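Local coordinates for protein glycosyl hydrolase BlGH5_18 (Bifidobacterium longum subsp. infantis, PDB 7LQX) that probably hydrolyses glycosidic bonds in the breakdown of N-glycans, as a family 5, subfamily 18 glycoside hydrolase of a gut bacterium, at residues P74-I79 with D131-K136; E391-L396 with P403-S408. All coordinates share one frame; numbering follows the deposited sequence.

Contacts 1 and 2 lie on opposite sides of the chain's centre. Their own centres are about 43 Å apart, and their nearest atoms about 29 Å. Between them stands the eight-stranded parallel barrel expected of a family 5 glycoside hydrolase. Contact 1 belongs to that barrel's outer layer. It joins a loop ahead of helix 81-96 to the start of helix 132-149, and the second subunit also touches it. A sulfate ion, probably from the crystallisation liquor, lies about 3 Å from its R76 side chain. Contact 2 belongs to the smaller C-terminal domain, with its three-stranded parallel sheet. One contact is polar and partly buried, the other mainly apolar and buried.

Contact 1 (P74-I79 with D131-K136); sequences PNRTWI and DADAVK. With EDO (1,2-ethanediol), chain B.
R76 lays its guanidinium against D133, near the start of helix 132-149. D133 CB sits over one face of the group, toward its rim, with R76 NH1 3.6 Å from D133 CB. The two side chains cross at about a right angle. Their charges pair only loosely. R76 NE is 3.8 Å from D133 OD2, and that oxygen lies well out of the guanidinium plane, with no N-H aimed at it. A bend at chi3 (55°) turns the end of the arginine across the aspartate. A water at the guanidinium edge accepts from R76 NH1 at 2.9 Å and donates to D133 O at 2.8 Å. R76 NH2 has a stronger partner, D323 of the second subunit. Around R76, N75 OD1 accepts from T77 N at 3.0 Å: an Asx turn, within a type I beta turn from N75 to W78. Without the guanidinium, as with an alanine here, D133 and D323 of the second subunit would probably lose their shared positive charge, and the bridging water the N-H of R76 NH1. The chemistry implies a loop joined to the helix by charge and water, with the same arginine reaching across the subunit interface.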
loop_
_atom_site.group_PDB
_atom_site.type_symbol
_atom_site.label_atom_id
_atom_site.label_comp_id
_atom_site.label_asym_id
_atom_site.label_seq_id
_atom_site.Cartn_x
_atom_site.Cartn_y
_atom_site.Cartn_z
ATOM N N PRO A 74 -9.548 3.031 -0.883
ATOM C CA PRO A 74 -8.607 2.934 0.244
ATOM C C PRO A 74 -9.130 2.123 1.411
ATOM O O PRO A 74 -8.328 1.656 2.226
ATOM C CB PRO A 74 -8.376 4.402 0.632
ATOM C CG PRO A 74 -9.621 5.103 0.168
ATOM C CD PRO A 74 -10.020 4.411 -1.099
ATOM N N ASN A 75 -10.443 1.953 1.510
ATOM C CA ASN A 75 -11.110 1.071 2.456
ATOM C C ASN A 75 -12.061 0.239 1.612
ATOM O O ASN A 75 -12.529 0.697 0.565
ATOM C CB ASN A 75 -11.859 1.905 3.510
ATOM C CG ASN A 75 -12.670 1.055 4.486
ATOM O OD1 ASN A 75 -13.782 0.637 4.172
ATOM N ND2 ASN A 75 -12.143 0.835 5.675
ATOM N N ARG A 76 -12.329 -0.992 2.055
ATOM C CA ARG A 76 -13.129 -1.907 1.248
ATOM C C ARG A 76 -14.448 -1.281 0.820
ATOM O O ARG A 76 -14.913 -1.520 -0.296
ATOM C CB ARG A 76 -13.365 -3.213 2.008
ATOM C CG ARG A 76 -14.242 -4.215 1.282
ATOM C CD ARG A 76 -14.163 -5.600 1.896
ATOM N NE ARG A 76 -14.462 -5.667 3.325
ATOM C CZ ARG A 76 -15.684 -5.733 3.840
ATOM N NH1 ARG A 76 -16.756 -5.719 3.059
ATOM N NH2 ARG A 76 -15.830 -5.825 5.151
ATOM N N THR A 77 -15.076 -0.492 1.695
ATOM C CA THR A 77 -16.356 0.142 1.405
ATOM C C THR A 77 -16.273 1.663 1.463
ATOM O O THR A 77 -17.213 2.340 1.889
ATOM C CB THR A 77 -17.440 -0.388 2.334
ATOM O OG1 THR A 77 -17.033 -0.207 3.694
ATOM C CG2 THR A 77 -17.669 -1.869 2.093
ATOM N N TRP A 78 -15.142 2.216 1.024
ATOM C CA TRP A 78 -14.972 3.664 0.886
ATOM C C TRP A 78 -14.313 3.881 -0.475
ATOM O O TRP A 78 -13.089 3.771 -0.599
ATOM C CB TRP A 78 -14.117 4.248 2.003
ATOM C CG TRP A 78 -14.159 5.747 2.092
ATOM C CD1 TRP A 78 -13.232 6.635 1.619
ATOM C CD2 TRP A 78 -15.185 6.529 2.703
ATOM N NE1 TRP A 78 -13.617 7.922 1.910
ATOM C CE2 TRP A 78 -14.811 7.884 2.580
ATOM C CE3 TRP A 78 -16.368 6.215 3.371
ATOM C CZ2 TRP A 78 -15.594 8.918 3.079
ATOM C CZ3 TRP A 78 -17.143 7.243 3.864
ATOM C CH2 TRP A 78 -16.751 8.580 3.718
ATOM N N ILE A 79 -15.124 4.149 -1.484
ATOM C CA ILE A 79 -14.637 4.431 -2.828
ATOM C C ILE A 79 -14.431 5.931 -2.941
ATOM O O ILE A 79 -15.318 6.722 -2.598
ATOM C CB ILE A 79 -15.617 3.906 -3.889
ATOM C CG1 ILE A 79 -15.577 2.377 -3.886
ATOM C CG2 ILE A 79 -15.276 4.472 -5.262
ATOM C CD1 ILE A 79 -16.691 1.733 -4.685
ATOM N N ASP A 131 -12.220 -14.264 -1.670
ATOM C CA ASP A 131 -12.961 -13.760 -0.521
ATOM C C ASP A 131 -14.215 -13.037 -0.993
ATOM O O ASP A 131 -14.123 -12.077 -1.765
ATOM C CB ASP A 131 -12.108 -12.759 0.259
ATOM C CG ASP A 131 -10.901 -13.387 0.924
ATOM O OD1 ASP A 131 -10.775 -14.628 0.928
ATOM O OD2 ASP A 131 -10.074 -12.611 1.461
ATOM N N ALA A 132 -15.381 -13.455 -0.487
ATOM C CA ALA A 132 -16.634 -12.878 -0.961
ATOM C C ALA A 132 -16.671 -11.370 -0.753
ATOM O O ALA A 132 -17.154 -10.633 -1.620
ATOM C CB ALA A 132 -17.824 -13.539 -0.268
ATOM N N ASP A 133 -16.191 -10.886 0.392
ATOM C CA ASP A 133 -16.262 -9.447 0.632
ATOM C C ASP A 133 -15.359 -8.677 -0.326
ATOM O O ASP A 133 -15.746 -7.612 -0.820
ATOM C CB ASP A 133 -16.014 -9.092 2.099
ATOM C CG ASP A 133 -14.692 -9.580 2.624
ATOM O OD1 ASP A 133 -13.866 -10.104 1.850
ATOM O OD2 ASP A 133 -14.482 -9.422 3.845
ATOM N N ALA A 134 -14.170 -9.209 -0.623
ATOM C CA ALA A 134 -13.289 -8.561 -1.589
ATOM C C ALA A 134 -13.913 -8.565 -2.976
ATOM O O ALA A 134 -13.870 -7.562 -3.693
ATOM C CB ALA A 134 -11.926 -9.258 -1.620
ATOM N N VAL A 135 -14.509 -9.690 -3.369
ATOM C CA VAL A 135 -15.126 -9.772 -4.688
ATOM C C VAL A 135 -16.296 -8.803 -4.793
ATOM O O VAL A 135 -16.474 -8.132 -5.817
ATOM C CB VAL A 135 -15.548 -11.221 -4.992
ATOM C CG1 VAL A 135 -16.352 -11.286 -6.285
ATOM C CG2 VAL A 135 -14.322 -12.117 -5.062
ATOM N N LYS A 136 -17.116 -8.710 -3.742
ATOM C CA LYS A 136 -18.203 -7.740 -3.766
ATOM C C LYS A 136 -17.656 -6.325 -3.901
ATOM O O LYS A 136 -18.205 -5.505 -4.646
ATOM C CB LYS A 136 -19.068 -7.878 -2.512
ATOM C CG LYS A 136 -20.197 -6.863 -2.449
HETATM C C1 EDO B . -11.960 11.195 0.886
HETATM O O1 EDO B . -12.832 10.599 1.848
HETATM C C2 EDO B . -11.509 10.151 -0.128
HETATM O O2 EDO B . -10.912 9.034 0.542
HETATM O O HOH W 1 -17.475 -5.667 0.257
#

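Contact 2 (E391-L396 with P403-S408); sequences ERWMRL and PTLVTS
W393 NE1 donates to the backbone oxygen P403 O at 2.9 Å. The bond is weak, because the N-H...O angle is only 136°. The same indole is also held by apolar contacts. P403 CG lies over one face, 3.6 Å from the centroid of the five-membered ring of W393. This is a CH-pi contact. The proline thus meets W393 twice, by its ring and by its carbonyl. T404 O comes in at the edge, in the indole plane, 3.7 Å from W393 CD1. L405 CD1 meets the same carbon, W393 CD1, at 3.5 Å, and the two side chains cross at about a right angle. In W393, CG is anti to the backbone N (chi1 -174°), which carries the indole out from the helix toward P403 and L405. The segments belong to a beta-alpha-beta unit: strand 365-369, helix 388-399, then strand 403-407. The two strands are parallel neighbours in one sheet. Helix segment 391-396 runs at 152° to strand 403-407, with 8.4 Å between their axes at closest approach. One turn on from W393, L396 sets its CB 3.7 Å from P403 CG. L396 and P403 slide past each other in opposite directions. P403 CG thus lies against both W393 and L396. Beyond the two segments, L396 also packs on V367 of the central strand. On the barrel side, W393 meets Y256 of helix 248-264 edge-to-face.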
loop_
_atom_site.group_PDB
_atom_site.type_symbol
_atom_site.label_atom_id
_atom_site.label_comp_id
_atom_site.label_asym_id
_atom_site.label_seq_id
_atom_site.Cartn_x
_atom_site.Cartn_y
_atom_site.Cartn_z
ATOM N N GLU A 391 9.567 -23.894 -30.617
ATOM C CA GLU A 391 10.606 -24.032 -31.636
ATOM C C GLU A 391 10.070 -24.594 -32.947
ATOM O O GLU A 391 10.530 -24.185 -34.018
ATOM C CB GLU A 391 11.776 -24.835 -31.078
ATOM C CG GLU A 391 12.444 -24.064 -29.944
ATOM C CD GLU A 391 13.784 -24.602 -29.495
ATOM O OE1 GLU A 391 14.122 -25.766 -29.795
ATOM O OE2 GLU A 391 14.499 -23.836 -28.818
ATOM N N ARG A 392 9.097 -25.506 -32.907
ATOM C CA ARG A 392 8.500 -25.965 -34.157
ATOM C C ARG A 392 7.815 -24.817 -34.888
ATOM O O ARG A 392 7.960 -24.660 -36.109
ATOM C CB ARG A 392 7.518 -27.101 -33.893
ATOM C CG ARG A 392 8.181 -28.393 -33.470
ATOM C CD ARG A 392 7.144 -29.470 -33.222
ATOM N NE ARG A 392 7.735 -30.736 -32.799
ATOM C CZ ARG A 392 8.243 -31.637 -33.632
ATOM N NH1 ARG A 392 8.231 -31.414 -34.940
ATOM N NH2 ARG A 392 8.744 -32.775 -33.166
ATOM N N TRP A 393 7.038 -24.010 -34.159
ATOM C CA TRP A 393 6.403 -22.855 -34.781
ATOM C C TRP A 393 7.459 -21.922 -35.367
ATOM O O TRP A 393 7.336 -21.457 -36.504
ATOM C CB TRP A 393 5.499 -22.128 -33.780
ATOM C CG TRP A 393 4.713 -21.030 -34.428
ATOM C CD1 TRP A 393 3.443 -21.115 -34.940
ATOM C CD2 TRP A 393 5.154 -19.684 -34.673
ATOM N NE1 TRP A 393 3.067 -19.905 -35.468
ATOM C CE2 TRP A 393 4.099 -19.013 -35.328
ATOM C CE3 TRP A 393 6.343 -18.987 -34.411
ATOM C CZ2 TRP A 393 4.193 -17.680 -35.718
ATOM C CZ3 TRP A 393 6.430 -17.667 -34.792
ATOM C CH2 TRP A 393 5.363 -17.024 -35.438
HETATM N N MSE A 394 8.518 -21.648 -34.604
HETATM C CA MSE A 394 9.571 -20.747 -35.067
HETATM C C MSE A 394 10.226 -21.251 -36.351
HETATM O O MSE A 394 10.573 -20.456 -37.233
HETATM C CB MSE A 394 10.625 -20.520 -33.969
HETATM C CG MSE A 394 10.116 -19.699 -32.801
HETATM SE SE MSE A 394 9.749 -17.885 -33.371
HETATM C CE MSE A 394 8.746 -17.335 -31.814
ATOM N N ARG A 395 10.397 -22.569 -36.466
ATOM C CA ARG A 395 11.016 -23.128 -37.665
ATOM C C ARG A 395 10.114 -22.940 -38.878
ATOM O O ARG A 395 10.567 -22.497 -39.941
ATOM C CB ARG A 395 11.314 -24.610 -37.455
ATOM C CG ARG A 395 12.281 -25.172 -38.476
ATOM C CD ARG A 395 12.189 -26.679 -38.567
ATOM N NE ARG A 395 11.017 -27.078 -39.346
ATOM C CZ ARG A 395 9.914 -27.635 -38.842
ATOM N NH1 ARG A 395 9.805 -27.886 -37.541
ATOM N NH2 ARG A 395 8.913 -27.944 -39.650
ATOM N N LEU A 396 8.828 -23.277 -38.735
ATOM C CA LEU A 396 7.871 -23.073 -39.815
ATOM C C LEU A 396 7.759 -21.602 -40.189
ATOM O O LEU A 396 7.631 -21.266 -41.374
ATOM C CB LEU A 396 6.514 -23.635 -39.402
ATOM C CG LEU A 396 6.444 -25.162 -39.415
ATOM C CD1 LEU A 396 5.217 -25.626 -38.633
ATOM C CD2 LEU A 396 6.424 -25.705 -40.838
ATOM N N PRO A 403 2.798 -20.317 -40.216
ATOM C CA PRO A 403 2.139 -21.246 -39.300
ATOM C C PRO A 403 1.209 -20.551 -38.324
ATOM O O PRO A 403 1.443 -19.423 -37.875
ATOM C CB PRO A 403 3.310 -21.886 -38.541
ATOM C CG PRO A 403 4.366 -20.793 -38.525
ATOM C CD PRO A 403 4.235 -20.154 -39.902
ATOM N N THR A 404 0.165 -21.276 -37.961
ATOM C CA THR A 404 -0.600 -20.987 -36.759
ATOM C C THR A 404 -0.426 -22.162 -35.798
ATOM O O THR A 404 0.409 -23.042 -36.004
ATOM C CB THR A 404 -2.050 -20.655 -37.111
ATOM O OG1 THR A 404 -2.732 -20.187 -35.941
ATOM C CG2 THR A 404 -2.796 -21.862 -37.687
ATOM N N LEU A 405 -1.203 -22.147 -34.726
ATOM C CA LEU A 405 -1.252 -23.243 -33.770
ATOM C C LEU A 405 -2.693 -23.697 -33.646
ATOM O O LEU A 405 -3.605 -22.871 -33.638
ATOM C CB LEU A 405 -0.710 -22.824 -32.405
ATOM C CG LEU A 405 0.796 -22.545 -32.552
ATOM C CD1 LEU A 405 1.115 -21.069 -32.363
ATOM C CD2 LEU A 405 1.664 -23.438 -31.678
ATOM N N VAL A 406 -2.890 -25.006 -33.540
ATOM C CA VAL A 406 -4.221 -25.559 -33.339
ATOM C C VAL A 406 -4.152 -26.591 -32.223
ATOM O O VAL A 406 -3.099 -27.163 -31.935
ATOM C CB VAL A 406 -4.810 -26.196 -34.616
ATOM C CG1 VAL A 406 -4.914 -25.172 -35.731
ATOM C CG2 VAL A 406 -3.989 -27.397 -35.049
ATOM N N THR A 407 -5.294 -26.819 -31.580
ATOM C CA THR A 407 -5.356 -27.898 -30.615
ATOM C C THR A 407 -5.558 -29.237 -31.323
ATOM O O THR A 407 -5.936 -29.314 -32.499
ATOM C CB THR A 407 -6.514 -27.705 -29.637
ATOM O OG1 THR A 407 -7.747 -27.897 -30.338
ATOM C CG2 THR A 407 -6.463 -26.325 -28.994
ATOM N N SER A 408 -5.337 -30.306 -30.555
ATOM C CA SER A 408 -5.587 -31.656 -31.054
ATOM C C SER A 408 -7.035 -31.854 -31.495
ATOM O O SER A 408 -7.289 -32.607 -32.435
ATOM C CB SER A 408 -5.171 -32.675 -29.990
ATOM O OG SER A 408 -5.633 -32.301 -28.702
#